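Local atomic coordinates of Mypaa.01249.c (Mycobacterium paratuberculosis, PDB entry 3RD5), a protein that probably acts as an oxidoreductase of the short-chain dehydrogenase/reductase family, although its own reaction remains uncharacterized. Residues V20-N25 and R67-Q72; Q72-V77 and H119-N124; M97-A102 and F108-G113; D151-S156 and E282-T287. One frame throughout, in Å; residues are numbered along the deposited sequence.

Contact 1. Residues V20-N25 and R67-Q72; sequences VITGAN and RELDLQ
Thr22 meets Leu69 and Leu71 through apolar atoms alone. Its methyl CG2 lies 3.8 Å from Leu69 CD2, and the two side chains run at a slant to each other. Leu71 adds a looser touch, with its CD1 4.4 Å from Thr22 CB. Leu69 CG stands anti to the backbone N (chi1 168°), and of its two methyls CD2 makes the contact.

No hydrogen bond joins the two segments. The strand 42-47 lies between the strands 18-22 and 63-68 in the sheet, and the segments meet near the C-terminal ends of their strands, through side chains. Leu69 also packs on Ala46 of that middle strand.

The polar bonds run to other parts. Chi1 of 64° sets Thr22 OG1 between the backbone N and the carbonyl carbon and leaves CG2, anti to the carbonyl carbon, to face Leu69. The hydroxyl is hydrogen-bonded to His119 NE2 and to Ala94 N, so it is satisfied although buried. Within 67-72, Asp70 OD1 accepts from Gln72 N at 3.0 Å, which makes an Asx turn. The N-H approaches from above the carboxylate plane, 52° out of it. Arg48 forms a salt bridge to the same oxygen.

Thr22-Gly23 opens the TGxxxGxG sequence after the first strand. This glycine-rich turn marks the Rossmann fold of short-chain dehydrogenases, where it usually borders the dinucleotide site.

Contact 2. Residues Q72-V77 and H119-N124; sequences QDLSSV and HFALTN
Val77 and Ala121 point at each other across two helices, with Leu74 and Leu122 filling in at their flanks. The nearest CA atoms are those of Val77 and Leu122, 6.0 Å apart, so the backbones come close here.

Val77 does most of the touching with one branch. CG1 stands anti to the backbone N (chi1 175°) and rests against the helix 110-126 itself, 3.6 Å from Leu122 N. The same methyl lies 3.8 Å from Leu122 CB. It also reaches the Ala121 methyl, at 4.1 Å from CB. Leu74 starts off to the flank, but its CD2 comes back to 3.7 Å from Ala121 CB. The small Ala121 side chain is thus touched by Leu74 CD2 and Val77 CG1. All of this is apolar, and no hydrogen bond crosses.

Polar groups serve each helix separately. Asp73 is the N-cap of the helix 74-82. Its OD1 takes the Ser75 hydroxyl at 2.6 Å from OG, on the syn side of the carboxylate, and receives weaker bonds from Ser75 N and Ser76 N. In the other helix, Thr123 OG1 donates to His119 O at 2.8 Å. Thr123 N reaches that oxygen from the opposite face of the carbonyl plane.

Leu122 continues onto Leu90 of the strand 87-92. The packing is that of neighbouring helices laid against the largely parallel sheet of a Rossmann fold.

Contact 3. Residues M97-A102 and F108-G113; sequences MAVPYA and FESQIG
Gln111 CG lies anti to the carbonyl carbon (chi1 -59°), and the chain runs extended beyond it, which carries the amide across to the backbone of Met97, Ala98 and Val99. In this Rossmann fold the contact joins the loop that follows the strand 87-92 and its NNAG sequence to the N-terminus of the helix 110-126.

Ala98 N donates to Gln111 OE1 at 2.9 Å. The N-H comes from above the carbonyl plane, 51° out of it, and not along a lone pair. Gln111 NE2 is held separately by Tyr159 OH and Pro161 O, so both ends of the amide are fixed. The Val99 and Gln111 side chains run antiparallel past one another, with Val99 CG2 3.8 Å from Gln111 CG.

Glu109 is the N-cap. Its OE1 takes Ile112 N in an almost straight bond (178°), and its OE2 takes Gln111 N. Ser110 N makes a weak bond to Ala102 O at 2.9 Å.

One water sits in the corner between loop and helix. Its oxygen lies 2.7 Å from Ser110 OG, 2.8 Å from Glu109 OE2 and 3.0 Å from Pro100 O, and it accepts a weak bond from Ala102 N.

Contact 4. Residues D151-S156 and E282-T287; sequences DLNWRS and EQLTKT
Asp151, next to the Leu152 that meets Leu284, has both carboxylate oxygens gripped by backbone. OD1 accepts from Arg155 N at 2.8 Å, and OD2 accepts from Ser156 N at 2.9 Å. Both N-H groups come on the syn side and close to the carboxylate plane, 16° out of it for Arg155. A type I turn from Asp151 to Trp154, closed by Trp154 N to Asp151 O at 3.2 Å, shapes the loop further.

This turn presents Leu152 and Asn153 to the helix 271-285. Leu152 CD2 touches Leu284 CD1 at 3.7 Å, the two side chains lying aslant. That same Leu284 methyl is 4.2 Å from Asn153 ND2. Asn153 and Leu284 approach each other from opposite directions. The other end of the amide is tied down, since Asn153 OD1 accepts from Glu109 N.

The helix ends just past the contact. Lys286 leaves helical geometry with positive phi, and its NZ folds back to Gln283 O at 2.8 Å, in the carbonyl plane on a lone pair. Thr287 OG1 donates to Thr285 OG1 at 2.9 Å.

The join is one leucine methyl set against a methyl and an amide nitrogen. Internal hydrogen bonds help shape each segment, while Glu109 N holds the Asn153 amide oxygen. The segments 151-156 and 282-287 meet through packing, with no hydrogen bond between them.

In the fold
Contacts 1 and 2 are neighbours, with centres 10 Å apart. They share Gln72, Thr22 OG1 lies 2.7 Å from His119 NE2, and Ser76 OG bonds to Asp70 N at 2.9 Å. Contact 3 is nested inside the loop that contact 2 closes, and both use the helix 110-126. Phe108 links three of the contacts: its CE2 lies 3.9 Å from Leu74 CD1, and its CZ is 3.5 Å from Leu284 O. Glu109 N to Asn153 OD1, at 2.9 Å, joins contacts 3 and 4. Contact 4 also reaches contact 2, where Asn124 ND2 is 3.2 Å from Thr287 OG1. Contact 1 would probably lie beside the cofactor site, by analogy with the family.

Contact 1. Residues V20-N25 and R67-Q72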
loop_
_atom_site.group_PDB
_atom_site.type_symbol
_atom_site.label_atom_id
_atom_site.label_comp_id
_atom_site.label_asym_id
_atom_site.label_seq_id
_atom_site.Cartn_x
_atom_site.Cartn_y
_atom_site.Cartn_z
ATOM N N VAL A 20 3.688 9.216 5.337
ATOM C CA VAL A 20 4.700 8.219 5.057
ATOM C C VAL A 20 4.301 7.476 3.820
ATOM O O VAL A 20 3.150 7.001 3.760
ATOM C CB VAL A 20 4.863 7.219 6.235
ATOM C CG1 VAL A 20 5.837 6.079 5.872
ATOM C CG2 VAL A 20 5.373 7.955 7.474
ATOM N N ILE A 21 5.198 7.333 2.846
ATOM C CA ILE A 21 4.921 6.652 1.565
ATOM C C ILE A 21 6.000 5.624 1.321
ATOM O O ILE A 21 7.175 5.991 1.224
ATOM C CB ILE A 21 4.919 7.645 0.338
ATOM C CG1 ILE A 21 3.980 8.831 0.594
ATOM C CG2 ILE A 21 4.523 6.883 -0.965
ATOM C CD1 ILE A 21 3.923 9.836 -0.581
ATOM N N THR A 22 5.642 4.349 1.173
ATOM C CA THR A 22 6.633 3.364 0.774
ATOM C C THR A 22 6.830 3.443 -0.735
ATOM O O THR A 22 5.865 3.638 -1.495
ATOM C CB THR A 22 6.256 1.961 1.203
ATOM O OG1 THR A 22 5.054 1.560 0.527
ATOM C CG2 THR A 22 6.024 1.866 2.752
ATOM N N GLY A 23 8.076 3.329 -1.177
ATOM C CA GLY A 23 8.326 3.424 -2.613
ATOM C C GLY A 23 9.212 2.397 -3.155
ATOM O O GLY A 23 9.960 1.767 -2.434
ATOM N N ALA A 24 9.100 2.221 -4.474
ATOM C CA ALA A 24 9.890 1.288 -5.228
ATOM C C ALA A 24 10.749 2.052 -6.250
ATOM O O ALA A 24 11.248 1.439 -7.203
ATOM C CB ALA A 24 8.932 0.275 -5.901
ATOM N N ASN A 25 10.969 3.352 -5.997
ATOM C CA ASN A 25 11.754 4.296 -6.859
ATOM C C ASN A 25 11.223 4.269 -8.294
ATOM O O ASN A 25 11.952 4.251 -9.306
ATOM C CB ASN A 25 13.278 4.085 -6.728
ATOM C CG ASN A 25 13.906 4.919 -5.566
ATOM O OD1 ASN A 25 13.668 6.130 -5.429
ATOM N ND2 ASN A 25 14.694 4.259 -4.732
ATOM N N ARG A 67 14.152 8.113 3.605
ATOM C CA ARG A 67 14.680 7.223 4.657
ATOM C C ARG A 67 14.751 5.807 4.115
ATOM O O ARG A 67 13.993 5.420 3.219
ATOM C CB ARG A 67 13.806 7.245 5.903
ATOM C CG ARG A 67 13.691 8.585 6.580
ATOM C CD ARG A 67 13.000 8.492 7.904
ATOM N NE ARG A 67 12.720 9.839 8.416
ATOM C CZ ARG A 67 11.943 10.108 9.457
ATOM N NH1 ARG A 67 11.415 9.145 10.187
ATOM N NH2 ARG A 67 11.690 11.376 9.761
ATOM N N GLU A 68 15.635 5.017 4.699
ATOM C CA GLU A 68 15.839 3.631 4.276
ATOM C C GLU A 68 14.788 2.701 4.834
ATOM O O GLU A 68 14.498 2.713 6.040
ATOM C CB GLU A 68 17.213 3.122 4.728
ATOM C CG GLU A 68 17.678 1.900 3.971
ATOM C CD GLU A 68 18.984 1.352 4.477
ATOM O OE1 GLU A 68 19.848 2.147 4.897
ATOM O OE2 GLU A 68 19.137 0.108 4.449
ATOM N N LEU A 69 14.234 1.892 3.938
ATOM C CA LEU A 69 13.296 0.829 4.284
ATOM C C LEU A 69 13.478 -0.278 3.259
ATOM O O LEU A 69 13.311 -0.039 2.051
ATOM C CB LEU A 69 11.857 1.319 4.276
ATOM C CG LEU A 69 10.750 0.259 4.343
ATOM C CD1 LEU A 69 10.868 -0.457 5.694
ATOM C CD2 LEU A 69 9.376 0.900 4.140
ATOM N N ASP A 70 13.714 -1.513 3.725
ATOM C CA ASP A 70 13.696 -2.690 2.888
ATOM C C ASP A 70 12.525 -3.577 3.307
ATOM O O ASP A 70 12.604 -4.279 4.324
ATOM C CB ASP A 70 15.006 -3.470 3.029
ATOM C CG ASP A 70 15.089 -4.669 2.122
ATOM O OD1 ASP A 70 14.134 -4.939 1.376
ATOM O OD2 ASP A 70 16.176 -5.363 2.159
ATOM N N LEU A 71 11.426 -3.518 2.566
ATOM C CA LEU A 71 10.238 -4.311 2.853
ATOM C C LEU A 71 10.465 -5.807 2.792
ATOM O O LEU A 71 9.649 -6.542 3.303
ATOM C CB LEU A 71 9.081 -3.937 1.922
ATOM C CG LEU A 71 8.433 -2.564 2.198
ATOM C CD1 LEU A 71 7.615 -2.166 0.950
ATOM C CD2 LEU A 71 7.492 -2.686 3.441
ATOM N N GLN A 72 11.570 -6.253 2.193
ATOM C CA GLN A 72 11.979 -7.666 2.158
ATOM C C GLN A 72 12.837 -8.092 3.330
ATOM O O GLN A 72 13.458 -9.165 3.286
ATOM C CB GLN A 72 12.708 -8.000 0.842
ATOM C CG GLN A 72 11.848 -7.679 -0.380
ATOM C CD GLN A 72 12.398 -8.205 -1.704
ATOM O OE1 GLN A 72 13.202 -9.151 -1.744
ATOM N NE2 GLN A 72 11.869 -7.670 -2.800
#

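Contact 2. Residues Q72-V77 and H119-N124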
loop_
_atom_site.group_PDB
_atom_site.type_symbol
_atom_site.label_atom_id
_atom_site.label_comp_id
_atom_site.label_asym_id
_atom_site.label_seq_id
_atom_site.Cartn_x
_atom_site.Cartn_y
_atom_site.Cartn_z
ATOM N N GLN A 72 11.570 -6.253 2.193
ATOM C CA GLN A 72 11.979 -7.666 2.158
ATOM C C GLN A 72 12.837 -8.092 3.330
ATOM O O GLN A 72 13.458 -9.165 3.286
ATOM C CB GLN A 72 12.708 -8.000 0.842
ATOM C CG GLN A 72 11.848 -7.679 -0.380
ATOM C CD GLN A 72 12.398 -8.205 -1.704
ATOM O OE1 GLN A 72 13.202 -9.151 -1.744
ATOM N NE2 GLN A 72 11.869 -7.670 -2.800
ATOM N N ASP A 73 12.865 -7.283 4.377
ATOM C CA ASP A 73 13.685 -7.577 5.584
ATOM C C ASP A 73 12.924 -7.021 6.790
ATOM O O ASP A 73 12.895 -5.821 7.008
ATOM C CB ASP A 73 15.076 -6.958 5.401
ATOM C CG ASP A 73 16.006 -7.159 6.579
ATOM O OD1 ASP A 73 15.557 -7.569 7.663
ATOM O OD2 ASP A 73 17.239 -6.916 6.402
ATOM N N LEU A 74 12.262 -7.899 7.536
ATOM C CA LEU A 74 11.471 -7.421 8.662
ATOM C C LEU A 74 12.270 -6.642 9.695
ATOM O O LEU A 74 11.726 -5.764 10.381
ATOM C CB LEU A 74 10.672 -8.568 9.298
ATOM C CG LEU A 74 9.569 -9.175 8.459
ATOM C CD1 LEU A 74 9.017 -10.445 9.148
ATOM C CD2 LEU A 74 8.430 -8.160 8.255
ATOM N N SER A 75 13.570 -6.923 9.841
ATOM C CA SER A 75 14.387 -6.126 10.751
ATOM C C SER A 75 14.542 -4.682 10.305
ATOM O O SER A 75 14.550 -3.778 11.131
ATOM C CB SER A 75 15.756 -6.765 10.997
ATOM O OG SER A 75 16.660 -6.655 9.887
ATOM N N SER A 76 14.603 -4.478 8.998
ATOM C CA SER A 76 14.611 -3.154 8.423
ATOM C C SER A 76 13.252 -2.447 8.588
ATOM O O SER A 76 13.222 -1.259 8.914
ATOM C CB SER A 76 14.900 -3.266 6.915
ATOM O OG SER A 76 14.917 -1.963 6.341
ATOM N N VAL A 77 12.158 -3.163 8.376
ATOM C CA VAL A 77 10.831 -2.619 8.639
ATOM C C VAL A 77 10.755 -2.077 10.068
ATOM O O VAL A 77 10.258 -0.978 10.297
ATOM C CB VAL A 77 9.722 -3.654 8.362
ATOM C CG1 VAL A 77 8.283 -3.113 8.761
ATOM C CG2 VAL A 77 9.743 -4.086 6.872
ATOM N N HIS A 119 4.338 -4.664 4.398
ATOM C CA HIS A 119 3.330 -3.625 4.674
ATOM C C HIS A 119 2.466 -3.935 5.894
ATOM O O HIS A 119 2.119 -3.053 6.676
ATOM C CB HIS A 119 2.469 -3.354 3.446
ATOM C CG HIS A 119 3.146 -2.501 2.409
ATOM N ND1 HIS A 119 3.059 -2.781 1.058
ATOM C CD2 HIS A 119 3.816 -1.327 2.516
ATOM C CE1 HIS A 119 3.690 -1.813 0.388
ATOM N NE2 HIS A 119 4.200 -0.936 1.255
ATOM N N PHE A 120 2.124 -5.215 6.066
ATOM C CA PHE A 120 1.382 -5.670 7.235
ATOM C C PHE A 120 2.157 -5.351 8.513
ATOM O O PHE A 120 1.607 -4.776 9.465
ATOM C CB PHE A 120 1.147 -7.176 7.100
ATOM C CG PHE A 120 0.376 -7.793 8.241
ATOM C CD1 PHE A 120 -0.998 -7.842 8.196
ATOM C CD2 PHE A 120 1.017 -8.286 9.366
ATOM C CE1 PHE A 120 -1.739 -8.384 9.244
ATOM C CE2 PHE A 120 0.280 -8.833 10.421
ATOM C CZ PHE A 120 -1.087 -8.866 10.370
ATOM N N ALA A 121 3.426 -5.731 8.544
ATOM C CA ALA A 121 4.263 -5.459 9.688
ATOM C C ALA A 121 4.436 -3.974 9.913
ATOM O O ALA A 121 4.285 -3.467 11.050
ATOM C CB ALA A 121 5.642 -6.131 9.476
ATOM N N LEU A 122 4.698 -3.246 8.846
ATOM C CA LEU A 122 4.889 -1.791 8.944
ATOM C C LEU A 122 3.662 -1.124 9.560
ATOM O O LEU A 122 3.762 -0.232 10.444
ATOM C CB LEU A 122 5.179 -1.176 7.582
ATOM C CG LEU A 122 5.368 0.333 7.536
ATOM C CD1 LEU A 122 6.592 0.748 8.386
ATOM C CD2 LEU A 122 5.491 0.810 6.075
ATOM N N THR A 123 2.491 -1.494 9.051
ATOM C CA THR A 123 1.239 -0.884 9.503
ATOM C C THR A 123 0.972 -1.178 10.985
ATOM O O THR A 123 0.664 -0.260 11.773
ATOM C CB THR A 123 0.053 -1.340 8.636
ATOM O OG1 THR A 123 0.306 -1.027 7.267
ATOM C CG2 THR A 123 -1.251 -0.634 9.105
ATOM N N ASN A 124 1.165 -2.428 11.406
ATOM C CA ASN A 124 0.929 -2.735 12.812
ATOM C C ASN A 124 1.902 -1.972 13.712
ATOM O O ASN A 124 1.523 -1.586 14.824
ATOM C CB ASN A 124 1.077 -4.241 13.089
ATOM C CG ASN A 124 -0.139 -5.019 12.720
ATOM O OD1 ASN A 124 -1.273 -4.514 12.813
ATOM N ND2 ASN A 124 0.084 -6.307 12.338
#

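Contact 3. Residues M97-A102 and F108-G113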
loop_
_atom_site.group_PDB
_atom_site.type_symbol
_atom_site.label_atom_id
_atom_site.label_comp_id
_atom_site.label_asym_id
_atom_site.label_seq_id
_atom_site.Cartn_x
_atom_site.Cartn_y
_atom_site.Cartn_z
ATOM N N MET A 97 6.164 -6.657 -9.228
ATOM C CA MET A 97 5.120 -7.185 -10.087
ATOM C C MET A 97 5.625 -8.218 -11.103
ATOM O O MET A 97 6.400 -7.884 -12.011
ATOM C CB MET A 97 4.378 -6.037 -10.849
ATOM C CG MET A 97 3.227 -6.518 -11.689
ATOM S SD MET A 97 2.241 -5.160 -12.425
ATOM C CE MET A 97 3.370 -4.547 -13.693
ATOM N N ALA A 98 5.110 -9.439 -10.974
ATOM C CA ALA A 98 5.311 -10.511 -11.975
ATOM C C ALA A 98 6.775 -10.798 -12.256
ATOM O O ALA A 98 7.225 -10.930 -13.379
ATOM C CB ALA A 98 4.536 -10.188 -13.241
ATOM N N VAL A 99 7.526 -10.914 -11.178
ATOM C CA VAL A 99 8.963 -11.219 -11.160
ATOM C C VAL A 99 9.179 -12.746 -11.015
ATOM O O VAL A 99 8.244 -13.477 -10.672
ATOM C CB VAL A 99 9.663 -10.481 -10.008
ATOM C CG1 VAL A 99 9.611 -8.943 -10.246
ATOM C CG2 VAL A 99 9.082 -10.843 -8.655
ATOM N N PRO A 100 10.393 -13.242 -11.303
ATOM C CA PRO A 100 10.712 -14.645 -11.036
ATOM C C PRO A 100 10.599 -15.032 -9.583
ATOM O O PRO A 100 10.572 -14.176 -8.685
ATOM C CB PRO A 100 12.144 -14.798 -11.557
ATOM C CG PRO A 100 12.295 -13.664 -12.551
ATOM C CD PRO A 100 11.508 -12.546 -11.950
ATOM N N TYR A 101 10.520 -16.329 -9.346
ATOM C CA TYR A 101 10.492 -16.866 -7.987
ATOM C C TYR A 101 11.765 -16.493 -7.239
ATOM O O TYR A 101 12.861 -16.712 -7.729
ATOM C CB TYR A 101 10.361 -18.403 -8.036
ATOM C CG TYR A 101 10.453 -19.091 -6.705
ATOM C CD1 TYR A 101 11.654 -19.647 -6.273
ATOM C CD2 TYR A 101 9.335 -19.204 -5.893
ATOM C CE1 TYR A 101 11.763 -20.261 -5.028
ATOM C CE2 TYR A 101 9.413 -19.853 -4.646
ATOM C CZ TYR A 101 10.629 -20.388 -4.234
ATOM O OH TYR A 101 10.762 -21.029 -3.000
ATOM N N ALA A 102 11.589 -15.952 -6.041
ATOM C CA ALA A 102 12.666 -15.554 -5.150
ATOM C C ALA A 102 12.142 -15.419 -3.751
ATOM O O ALA A 102 10.951 -15.199 -3.553
ATOM C CB ALA A 102 13.301 -14.223 -5.625
ATOM N N PHE A 108 10.107 -15.425 2.730
ATOM C CA PHE A 108 8.820 -15.258 2.082
ATOM C C PHE A 108 8.997 -15.223 0.560
ATOM O O PHE A 108 9.992 -14.716 0.057
ATOM C CB PHE A 108 8.126 -13.948 2.493
ATOM C CG PHE A 108 8.022 -13.709 3.979
ATOM C CD1 PHE A 108 7.776 -14.743 4.883
ATOM C CD2 PHE A 108 8.060 -12.404 4.464
ATOM C CE1 PHE A 108 7.661 -14.464 6.225
ATOM C CE2 PHE A 108 7.905 -12.136 5.838
ATOM C CZ PHE A 108 7.741 -13.192 6.694
ATOM N N GLU A 109 8.013 -15.714 -0.196
ATOM C CA GLU A 109 7.991 -15.485 -1.649
ATOM C C GLU A 109 8.002 -13.964 -1.856
ATOM O O GLU A 109 7.350 -13.214 -1.109
ATOM C CB GLU A 109 6.792 -16.182 -2.295
ATOM C CG GLU A 109 6.656 -16.010 -3.794
ATOM C CD GLU A 109 5.990 -14.686 -4.214
ATOM O OE1 GLU A 109 5.020 -14.291 -3.525
ATOM O OE2 GLU A 109 6.440 -14.047 -5.203
ATOM N N SER A 110 8.758 -13.489 -2.835
ATOM C CA SER A 110 9.058 -12.048 -2.836
ATOM C C SER A 110 7.864 -11.122 -3.056
ATOM O O SER A 110 7.832 -10.030 -2.492
ATOM C CB SER A 110 10.225 -11.703 -3.777
ATOM O OG SER A 110 9.852 -11.789 -5.148
ATOM N N GLN A 111 6.890 -11.540 -3.847
ATOM C CA GLN A 111 5.744 -10.664 -4.108
ATOM C C GLN A 111 4.852 -10.593 -2.872
ATOM O O GLN A 111 4.485 -9.499 -2.438
ATOM C CB GLN A 111 4.994 -11.060 -5.378
ATOM C CG GLN A 111 5.885 -11.016 -6.604
ATOM C CD GLN A 111 5.126 -11.167 -7.891
ATOM O OE1 GLN A 111 4.352 -10.272 -8.288
ATOM N NE2 GLN A 111 5.339 -12.291 -8.581
ATOM N N ILE A 112 4.426 -11.723 -2.327
ATOM C CA ILE A 112 3.619 -11.662 -1.092
ATOM C C ILE A 112 4.435 -11.016 0.023
ATOM O O ILE A 112 3.883 -10.258 0.848
ATOM C CB ILE A 112 3.039 -13.038 -0.710
ATOM C CG1 ILE A 112 1.952 -12.933 0.340
ATOM C CG2 ILE A 112 4.120 -14.006 -0.206
ATOM C CD1 ILE A 112 0.629 -12.332 -0.166
ATOM N N GLY A 113 5.732 -11.287 0.063
ATOM C CA GLY A 113 6.589 -10.761 1.127
ATOM C C GLY A 113 6.737 -9.250 1.078
ATOM O O GLY A 113 6.712 -8.579 2.127
HETATM O O HOH W 1 9.089 -14.173 -6.115
#

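Contact 4. Residues D151-S156 and E282-T287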
loop_
_atom_site.group_PDB
_atom_site.type_symbol
_atom_site.label_atom_id
_atom_site.label_comp_id
_atom_site.label_asym_id
_atom_site.label_seq_id
_atom_site.Cartn_x
_atom_site.Cartn_y
_atom_site.Cartn_z
ATOM N N ASP A 151 0.004 -22.705 1.851
ATOM C CA ASP A 151 1.272 -22.555 1.129
ATOM C C ASP A 151 1.328 -21.144 0.516
ATOM O O ASP A 151 1.480 -20.948 -0.701
ATOM C CB ASP A 151 1.479 -23.647 0.080
ATOM C CG ASP A 151 2.871 -23.649 -0.497
ATOM O OD1 ASP A 151 3.782 -23.028 0.084
ATOM O OD2 ASP A 151 3.005 -24.303 -1.564
ATOM N N LEU A 152 1.231 -20.151 1.378
ATOM C CA LEU A 152 1.220 -18.740 0.956
ATOM C C LEU A 152 2.493 -18.373 0.193
ATOM O O LEU A 152 2.448 -17.537 -0.728
ATOM C CB LEU A 152 1.066 -17.839 2.178
ATOM C CG LEU A 152 0.729 -16.383 1.870
ATOM C CD1 LEU A 152 -0.747 -16.166 1.508
ATOM C CD2 LEU A 152 1.128 -15.491 3.110
ATOM N N ASN A 153 3.618 -18.984 0.579
ATOM C CA ASN A 153 4.927 -18.647 0.037
ATOM C C ASN A 153 5.383 -19.543 -1.120
ATOM O O ASN A 153 6.552 -19.490 -1.512
ATOM C CB ASN A 153 5.961 -18.605 1.174
ATOM C CG ASN A 153 5.766 -17.403 2.070
ATOM O OD1 ASN A 153 5.796 -16.266 1.601
ATOM N ND2 ASN A 153 5.485 -17.624 3.370
ATOM N N TRP A 154 4.462 -20.272 -1.723
ATOM C CA TRP A 154 4.723 -21.002 -2.993
ATOM C C TRP A 154 5.905 -21.956 -2.829
ATOM O O TRP A 154 6.733 -22.097 -3.742
ATOM C CB TRP A 154 4.967 -19.999 -4.139
ATOM C CG TRP A 154 3.823 -19.078 -4.483
ATOM C CD1 TRP A 154 3.476 -17.914 -3.846
ATOM C CD2 TRP A 154 2.906 -19.229 -5.575
ATOM N NE1 TRP A 154 2.402 -17.343 -4.478
ATOM C CE2 TRP A 154 2.028 -18.136 -5.527
ATOM C CE3 TRP A 154 2.745 -20.192 -6.591
ATOM C CZ2 TRP A 154 0.996 -17.957 -6.448
ATOM C CZ3 TRP A 154 1.714 -20.022 -7.510
ATOM C CH2 TRP A 154 0.850 -18.913 -7.426
ATOM N N ARG A 155 5.954 -22.650 -1.701
ATOM C CA ARG A 155 7.061 -23.586 -1.437
ATOM C C ARG A 155 6.875 -24.956 -2.079
ATOM O O ARG A 155 7.875 -25.648 -2.392
ATOM C CB ARG A 155 7.205 -23.759 0.079
ATOM C CG ARG A 155 8.415 -24.584 0.491
ATOM C CD ARG A 155 9.705 -23.926 0.120
ATOM N NE ARG A 155 10.800 -24.879 0.310
ATOM C CZ ARG A 155 11.193 -25.773 -0.599
ATOM N NH1 ARG A 155 10.612 -25.838 -1.810
ATOM N NH2 ARG A 155 12.194 -26.601 -0.295
ATOM N N SER A 156 5.632 -25.357 -2.269
ATOM C CA SER A 156 5.277 -26.744 -2.673
ATOM C C SER A 156 4.295 -26.794 -3.834
ATOM O O SER A 156 3.585 -27.790 -4.027
ATOM C CB SER A 156 4.716 -27.505 -1.455
ATOM O OG SER A 156 5.677 -27.514 -0.398
ATOM N N GLU A 282 0.095 -12.391 11.072
ATOM C CA GLU A 282 0.658 -12.131 12.393
ATOM C C GLU A 282 1.717 -13.195 12.708
ATOM O O GLU A 282 2.789 -12.886 13.227
ATOM C CB GLU A 282 -0.434 -12.121 13.502
ATOM C CG GLU A 282 -1.360 -10.919 13.472
ATOM C CD GLU A 282 -2.122 -10.668 14.759
ATOM O OE1 GLU A 282 -2.115 -11.563 15.643
ATOM O OE2 GLU A 282 -2.738 -9.589 14.887
ATOM N N GLN A 283 1.424 -14.449 12.409
ATOM C CA GLN A 283 2.375 -15.520 12.706
ATOM C C GLN A 283 3.647 -15.386 11.870
ATOM O O GLN A 283 4.730 -15.573 12.389
ATOM C CB GLN A 283 1.747 -16.895 12.513
ATOM C CG GLN A 283 0.619 -17.158 13.460
ATOM C CD GLN A 283 -0.184 -18.358 13.046
ATOM O OE1 GLN A 283 0.233 -19.136 12.187
ATOM N NE2 GLN A 283 -1.360 -18.497 13.626
ATOM N N LEU A 284 3.525 -15.058 10.588
ATOM C CA LEU A 284 4.684 -14.955 9.739
ATOM C C LEU A 284 5.564 -13.762 10.085
ATOM O O LEU A 284 6.814 -13.823 9.967
ATOM C CB LEU A 284 4.251 -14.877 8.264
ATOM C CG LEU A 284 3.682 -16.151 7.632
ATOM C CD1 LEU A 284 3.088 -15.830 6.255
ATOM C CD2 LEU A 284 4.807 -17.225 7.497
ATOM N N THR A 285 4.927 -12.648 10.449
ATOM C CA THR A 285 5.668 -11.382 10.652
ATOM C C THR A 285 6.070 -11.102 12.105
ATOM O O THR A 285 6.868 -10.195 12.338
ATOM C CB THR A 285 4.922 -10.158 10.122
ATOM O OG1 THR A 285 3.711 -9.944 10.866
ATOM C CG2 THR A 285 4.623 -10.294 8.611
ATOM N N LYS A 286 5.528 -11.879 13.049
ATOM C CA LYS A 286 5.707 -11.613 14.487
ATOM C C LYS A 286 5.338 -10.181 14.843
ATOM O O LYS A 286 6.007 -9.525 15.654
ATOM C CB LYS A 286 7.117 -12.025 14.931
ATOM C CG LYS A 286 7.423 -13.532 14.649
ATOM C CD LYS A 286 6.294 -14.410 15.150
ATOM C CE LYS A 286 6.479 -15.913 14.900
ATOM N NZ LYS A 286 5.119 -16.555 14.955
ATOM N N THR A 287 4.258 -9.697 14.226
ATOM C CA THR A 287 3.608 -8.430 14.591
ATOM C C THR A 287 2.130 -8.722 14.797
ATOM O O THR A 287 1.598 -9.728 14.325
ATOM C CB THR A 287 3.780 -7.283 13.549
ATOM O OG1 THR A 287 3.035 -7.595 12.367
ATOM C CG2 THR A 287 5.250 -7.084 13.231
#